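Local coordinates for macrolide 2'-phosphotransferase MphH (Brachybacterium faecium, PDB 5UXD), which binds the macrolide azithromycin and, as a macrolide 2'-phosphotransferase, probably inactivates antibiotics of this class by phosphorylating their 2'-hydroxyl group, at residues S118-R123 against D208-A213; D185-G190 against L259-T264. One frame throughout, in Å; residues are numbered along the deposited sequence. Where two conformers were deposited one is given.

Interaction 1 of 2, residues S118-R123 against D208-A213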
loop_
_atom_site.group_PDB
_atom_site.type_symbol
_atom_site.label_atom_id
_atom_site.label_comp_id
_atom_site.label_asym_id
_atom_site.label_seq_id
_atom_site.Cartn_x
_atom_site.Cartn_y
_atom_site.Cartn_z
ATOM N N SER A 118 19.362 -2.348 6.589
ATOM C CA SER A 118 19.354 -3.591 7.359
ATOM C C SER A 118 19.296 -4.809 6.444
ATOM O O SER A 118 18.415 -4.908 5.591
ATOM C CB SER A 118 18.153 -3.612 8.305
ATOM O OG SER A 118 17.891 -4.923 8.786
ATOM N N THR A 119 20.221 -5.757 6.636
ATOM C CA THR A 119 20.102 -7.021 5.903
ATOM C C THR A 119 18.942 -7.867 6.416
ATOM O O THR A 119 18.362 -8.648 5.651
ATOM C CB THR A 119 21.387 -7.829 6.012
ATOM O OG1 THR A 119 21.787 -7.883 7.385
ATOM C CG2 THR A 119 22.498 -7.196 5.185
ATOM N N VAL A 120 18.600 -7.742 7.698
ATOM C CA VAL A 120 17.482 -8.515 8.243
ATOM C C VAL A 120 16.178 -8.108 7.569
ATOM O O VAL A 120 15.403 -8.961 7.118
ATOM C CB VAL A 120 17.410 -8.360 9.772
ATOM C CG1 VAL A 120 16.121 -8.956 10.303
ATOM C CG2 VAL A 120 18.602 -9.051 10.422
ATOM N N TYR A 121 15.920 -6.796 7.473
ATOM C CA TYR A 121 14.706 -6.324 6.806
ATOM C C TYR A 121 14.706 -6.693 5.326
ATOM O O TYR A 121 13.665 -7.070 4.770
ATOM C CB TYR A 121 14.559 -4.808 6.964
ATOM C CG TYR A 121 13.245 -4.280 6.423
ATOM C CD1 TYR A 121 12.106 -4.274 7.216
ATOM C CD2 TYR A 121 13.144 -3.800 5.112
ATOM C CE1 TYR A 121 10.901 -3.801 6.738
ATOM C CE2 TYR A 121 11.938 -3.330 4.620
ATOM C CZ TYR A 121 10.820 -3.330 5.448
ATOM O OH TYR A 121 9.613 -2.861 4.986
ATOM N N ALA A 122 15.854 -6.547 4.666
ATOM C CA ALA A 122 15.961 -6.907 3.253
ATOM C C ALA A 122 15.566 -8.364 3.029
ATOM O O ALA A 122 14.770 -8.667 2.128
ATOM C CB ALA A 122 17.385 -6.646 2.744
ATOM N N ARG A 123 16.093 -9.283 3.852
ATOM C CA ARG A 123 15.721 -10.687 3.658
ATOM C C ARG A 123 14.266 -10.948 4.023
ATOM O O ARG A 123 13.591 -11.747 3.360
ATOM C CB ARG A 123 16.635 -11.622 4.461
ATOM C CG ARG A 123 18.061 -11.611 3.982
ATOM C CD ARG A 123 18.940 -12.555 4.769
ATOM N NE ARG A 123 19.698 -11.829 5.780
ATOM C CZ ARG A 123 19.488 -11.934 7.086
ATOM N NH1 ARG A 123 18.557 -12.760 7.555
ATOM N NH2 ARG A 123 20.233 -11.237 7.929
ATOM N N ASP A 208 11.960 -7.089 15.711
ATOM C CA ASP A 208 13.373 -7.427 15.535
ATOM C C ASP A 208 13.805 -7.265 14.078
ATOM O O ASP A 208 14.519 -8.102 13.523
ATOM C CB ASP A 208 13.668 -8.838 16.040
ATOM C CG ASP A 208 13.556 -8.952 17.550
ATOM O OD1 ASP A 208 13.692 -7.915 18.232
ATOM O OD2 ASP A 208 13.347 -10.075 18.055
ATOM N N GLU A 209 13.356 -6.172 13.454
ATOM C CA GLU A 209 13.661 -5.778 12.078
ATOM C C GLU A 209 13.101 -6.745 11.039
ATOM O O GLU A 209 13.451 -6.648 9.852
ATOM C CB GLU A 209 15.171 -5.579 11.863
ATOM C CG GLU A 209 15.872 -4.890 13.034
ATOM C CD GLU A 209 17.196 -4.240 12.656
ATOM O OE1 GLU A 209 17.656 -3.361 13.416
ATOM O OE2 GLU A 209 17.777 -4.597 11.604
ATOM N N ARG A 210 12.221 -7.657 11.439
ATOM C CA ARG A 210 11.549 -8.558 10.516
ATOM C C ARG A 210 10.091 -8.152 10.386
ATOM O O ARG A 210 9.475 -7.702 11.358
ATOM C CB ARG A 210 11.642 -10.015 10.985
ATOM C CG ARG A 210 13.060 -10.554 10.987
ATOM C CD ARG A 210 13.131 -12.038 11.286
ATOM N NE ARG A 210 14.523 -12.470 11.352
ATOM C CZ ARG A 210 15.272 -12.395 12.449
ATOM N NH1 ARG A 210 14.757 -11.918 13.577
ATOM N NH2 ARG A 210 16.535 -12.798 12.420
ATOM N N ILE A 211 9.549 -8.314 9.184
ATOM C CA ILE A 211 8.138 -8.035 8.951
ATOM C C ILE A 211 7.308 -9.128 9.600
ATOM O O ILE A 211 7.536 -10.324 9.371
ATOM C CB ILE A 211 7.848 -7.945 7.447
ATOM C CG1 ILE A 211 8.609 -6.782 6.817
ATOM C CG2 ILE A 211 6.348 -7.809 7.190
ATOM C CD1 ILE A 211 8.512 -6.772 5.290
ATOM N N THR A 212 6.349 -8.724 10.425
ATOM C CA THR A 212 5.426 -9.663 11.035
ATOM C C THR A 212 3.983 -9.451 10.605
ATOM O O THR A 212 3.139 -10.304 10.905
ATOM C CB THR A 212 5.501 -9.585 12.564
ATOM O OG1 THR A 212 5.198 -8.250 12.995
ATOM C CG2 THR A 212 6.900 -9.967 13.047
ATOM N N ALA A 213 3.676 -8.356 9.918
ATOM C CA ALA A 213 2.341 -8.138 9.378
ATOM C C ALA A 213 2.429 -7.100 8.275
ATOM O O ALA A 213 3.301 -6.228 8.298
ATOM C CB ALA A 213 1.359 -7.676 10.463
HETATM O O HOH W 1 14.952 -11.640 8.133
#
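Three side-chain atoms set anti to their own backbone N bring the groups of this contact together: OG of Ser118 (chi1 163°), CG1 of Val120 (chi1 170°) and CG of Tyr121. Ser118 is the N-cap of the helix that follows, and its hydroxyl works in both directions. OG accepts a nearly straight bond (175°) from Tyr121 N at 3.0 Å, and it donates to Glu209 OE2 at 2.8 Å, meeting the lone pair that faces away from the other carboxylate oxygen. Glu209, extended beyond CG, thereby sets its charge close to the helix N terminus, which may favour the ionised form. Val120 CG1 lies 3.5 Å from Arg210 CG and sits over one face of the guanidinium, toward its rim. A water donates to Val120 O at 2.9 Å and accepts a weak bond from Arg210 NE. Farther along, Tyr121 CA approaches Glu209 O at 3.3 Å in a CH...O contact, with that oxygen also at the ring edge. Ile211 then crosses the tyrosine obliquely, its CG1 3.8 Å from Tyr121 CE1. Asp208 and Glu209 both have left-handed helical backbone angles, consistent with a type I' turn. Helix 119-133 thus starts against the hairpin of strands 204-207 and 210-214, the latter an outermost strand of its sheet, while Tyr121 also touches Val206 and, in helix 230-235, His232.

Interaction 2 of 2, residues D185-G190 against L259-T264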
loop_
_atom_site.group_PDB
_atom_site.type_symbol
_atom_site.label_atom_id
_atom_site.label_comp_id
_atom_site.label_asym_id
_atom_site.label_seq_id
_atom_site.Cartn_x
_atom_site.Cartn_y
_atom_site.Cartn_z
ATOM N N ASP A 185 12.960 -1.930 -23.531
ATOM C CA ASP A 185 12.396 -3.263 -23.340
ATOM C C ASP A 185 12.980 -3.958 -22.122
ATOM O O ASP A 185 12.307 -4.789 -21.503
ATOM C CB ASP A 185 12.661 -4.129 -24.572
ATOM C CG ASP A 185 11.762 -3.797 -25.743
ATOM O OD1 ASP A 185 10.754 -3.080 -25.577
ATOM O OD2 ASP A 185 12.084 -4.272 -26.845
ATOM N N GLY A 186 14.228 -3.641 -21.767
ATOM C CA GLY A 186 14.883 -4.304 -20.653
ATOM C C GLY A 186 14.284 -4.012 -19.288
ATOM O O GLY A 186 14.506 -4.793 -18.357
ATOM N N CYS A 187 13.521 -2.921 -19.144
ATOM C CA CYS A 187 12.935 -2.577 -17.845
ATOM C C CYS A 187 11.704 -3.404 -17.503
ATOM O O CYS A 187 11.380 -3.555 -16.320
ATOM C CB CYS A 187 12.519 -1.101 -17.811
ATOM S SG CYS A 187 13.835 0.068 -17.463
ATOM N N TRP A 188 11.003 -3.917 -18.501
ATOM C CA TRP A 188 9.599 -4.199 -18.245
ATOM C C TRP A 188 9.356 -5.675 -17.944
ATOM O O TRP A 188 10.041 -6.556 -18.482
ATOM C CB TRP A 188 8.741 -3.751 -19.440
ATOM C CG TRP A 188 8.767 -2.275 -19.506
ATOM C CD1 TRP A 188 9.689 -1.494 -20.153
ATOM C CD2 TRP A 188 7.889 -1.384 -18.827
ATOM N NE1 TRP A 188 9.414 -0.164 -19.933
ATOM C CE2 TRP A 188 8.316 -0.071 -19.121
ATOM C CE3 TRP A 188 6.766 -1.565 -18.009
ATOM C CZ2 TRP A 188 7.662 1.060 -18.615
ATOM C CZ3 TRP A 188 6.116 -0.442 -17.512
ATOM C CH2 TRP A 188 6.562 0.854 -17.826
ATOM N N PRO A 189 8.364 -5.949 -17.096
ATOM C CA PRO A 189 8.121 -7.331 -16.666
ATOM C C PRO A 189 7.552 -8.195 -17.776
ATOM O O PRO A 189 6.829 -7.722 -18.654
ATOM C CB PRO A 189 7.101 -7.177 -15.527
ATOM C CG PRO A 189 6.395 -5.870 -15.836
ATOM C CD PRO A 189 7.480 -4.989 -16.403
ATOM N N GLY A 190 7.865 -9.488 -17.691
ATOM C CA GLY A 190 7.330 -10.506 -18.576
ATOM C C GLY A 190 6.302 -11.406 -17.933
ATOM O O GLY A 190 5.865 -12.377 -18.568
ATOM N N LEU A 259 15.445 -5.046 -13.491
ATOM C CA LEU A 259 14.402 -4.734 -12.513
ATOM C C LEU A 259 14.786 -3.541 -11.642
ATOM O O LEU A 259 13.938 -2.683 -11.372
ATOM C CB LEU A 259 14.092 -5.954 -11.642
ATOM C CG LEU A 259 12.922 -5.900 -10.640
ATOM C CD1 LEU A 259 12.281 -7.278 -10.483
ATOM C CD2 LEU A 259 13.370 -5.371 -9.297
ATOM N N ALA A 260 16.039 -3.461 -11.191
ATOM C CA ALA A 260 16.405 -2.343 -10.326
ATOM C C ALA A 260 16.316 -1.031 -11.097
ATOM O O ALA A 260 15.810 -0.028 -10.572
ATOM C CB ALA A 260 17.799 -2.551 -9.725
ATOM N N ARG A 261 16.759 -1.044 -12.359
ATOM C CA ARG A 261 16.639 0.130 -13.218
ATOM C C ARG A 261 15.186 0.568 -13.326
ATOM O O ARG A 261 14.857 1.740 -13.104
ATOM C CB ARG A 261 17.231 -0.191 -14.596
ATOM C CG ARG A 261 16.989 0.842 -15.698
ATOM C CD ARG A 261 17.316 0.250 -17.086
ATOM N NE ARG A 261 18.650 -0.348 -17.124
ATOM C CZ ARG A 261 18.999 -1.381 -17.889
ATOM N NH1 ARG A 261 18.116 -1.951 -18.703
ATOM N NH2 ARG A 261 20.238 -1.846 -17.838
ATOM N N HIS A 262 14.308 -0.378 -13.676
ATOM C CA HIS A 262 12.864 -0.164 -13.753
ATOM C C HIS A 262 12.306 0.482 -12.479
ATOM O O HIS A 262 11.511 1.428 -12.549
ATOM C CB HIS A 262 12.200 -1.527 -14.016
ATOM C CG HIS A 262 10.712 -1.480 -14.201
ATOM N ND1 HIS A 262 10.096 -0.672 -15.132
ATOM C CD2 HIS A 262 9.722 -2.184 -13.602
ATOM C CE1 HIS A 262 8.788 -0.866 -15.083
ATOM N NE2 HIS A 262 8.533 -1.777 -14.161
ATOM N N CYS A 263 12.713 -0.020 -11.308
ATOM C CA CYS A 263 12.185 0.498 -10.039
ATOM C C CYS A 263 12.455 1.993 -9.885
ATOM O O CYS A 263 11.566 2.757 -9.501
ATOM C CB CYS A 263 12.792 -0.260 -8.849
ATOM S SG CYS A 263 12.208 -1.928 -8.592
ATOM N N THR A 264 13.694 2.422 -10.152
ATOM C CA THR A 264 14.038 3.833 -9.985
ATOM C C THR A 264 13.335 4.704 -11.023
ATOM O O THR A 264 12.890 5.814 -10.710
ATOM C CB THR A 264 15.561 4.008 -10.050
ATOM O OG1 THR A 264 16.115 3.668 -8.773
ATOM C CG2 THR A 264 15.950 5.465 -10.388
#
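The carbonyl oxygen of Cys187 takes one hydrogen bond, from Trp256 NE1, and lies against a face of the His262 imidazole without hydrogen-bonding to it. That approach is tight, with Cys187 O 3.0 Å from His262 CG, above the ring plane and offset toward the rim, so that the nearby ND1 is poorly angled to bond with it. The ring nitrogens are satisfied elsewhere: ND1 pairs with Trp181 NE1 and NE2 with Asp224 OD2, a pattern consistent with a proton on NE2. These two bonds should fix the rotation of the ring, which CG anti to the backbone N (chi1 -177°) swings out from the helix toward the loop. Its edge then meets the indole of Trp188. His262 CE1 comes over one face of the six-membered ring, 3.6 Å from Trp188 CE3, and the centroids of the two rings are 4.7 Å apart with planes at 60°, an edge-to-face pair. Trp188 NE1 is bonded to Trp181 O, so Trp181 positions both partners. Pro189 crosses the imidazole at about a right angle, its CD 4.1 Å from His262 NE2. Cys187 SG lies 3.5 Å from Arg261 CD; the arginine bends at chi3 (-52°) and its NH1 forms a salt bridge with Asp184. Away from the antibiotic and nucleotide sites, this is a buried aromatic cluster in the mainly helical C-terminal lobe of an aminoglycoside-phosphotransferase-type kinase fold, joining the loop after helix 172-183 to helix 259-268.

How the interactions relate
From the N terminus, the chain passes through the six-stranded sheet and strands 99-104 and 110-112 of the four-stranded sheet, then opens interaction 1 at 118-123, starting helix 119-133. After three further helices it reaches 185-190, the first half of interaction 2. Strands 204-207 and 210-214 follow, and 208-213 closes interaction 1 over 84 residues. The chain continues through helices 230-235 and 238-250 to 259-264, which closes interaction 2 over 68. The segments alternate, so the loops cross without nesting. Their centres stand about 24 Å apart and their nearest atoms about 12 Å, so they do not touch: interaction 1 ties a helix start to the four-stranded sheet, interaction 2 a loop to a later helix.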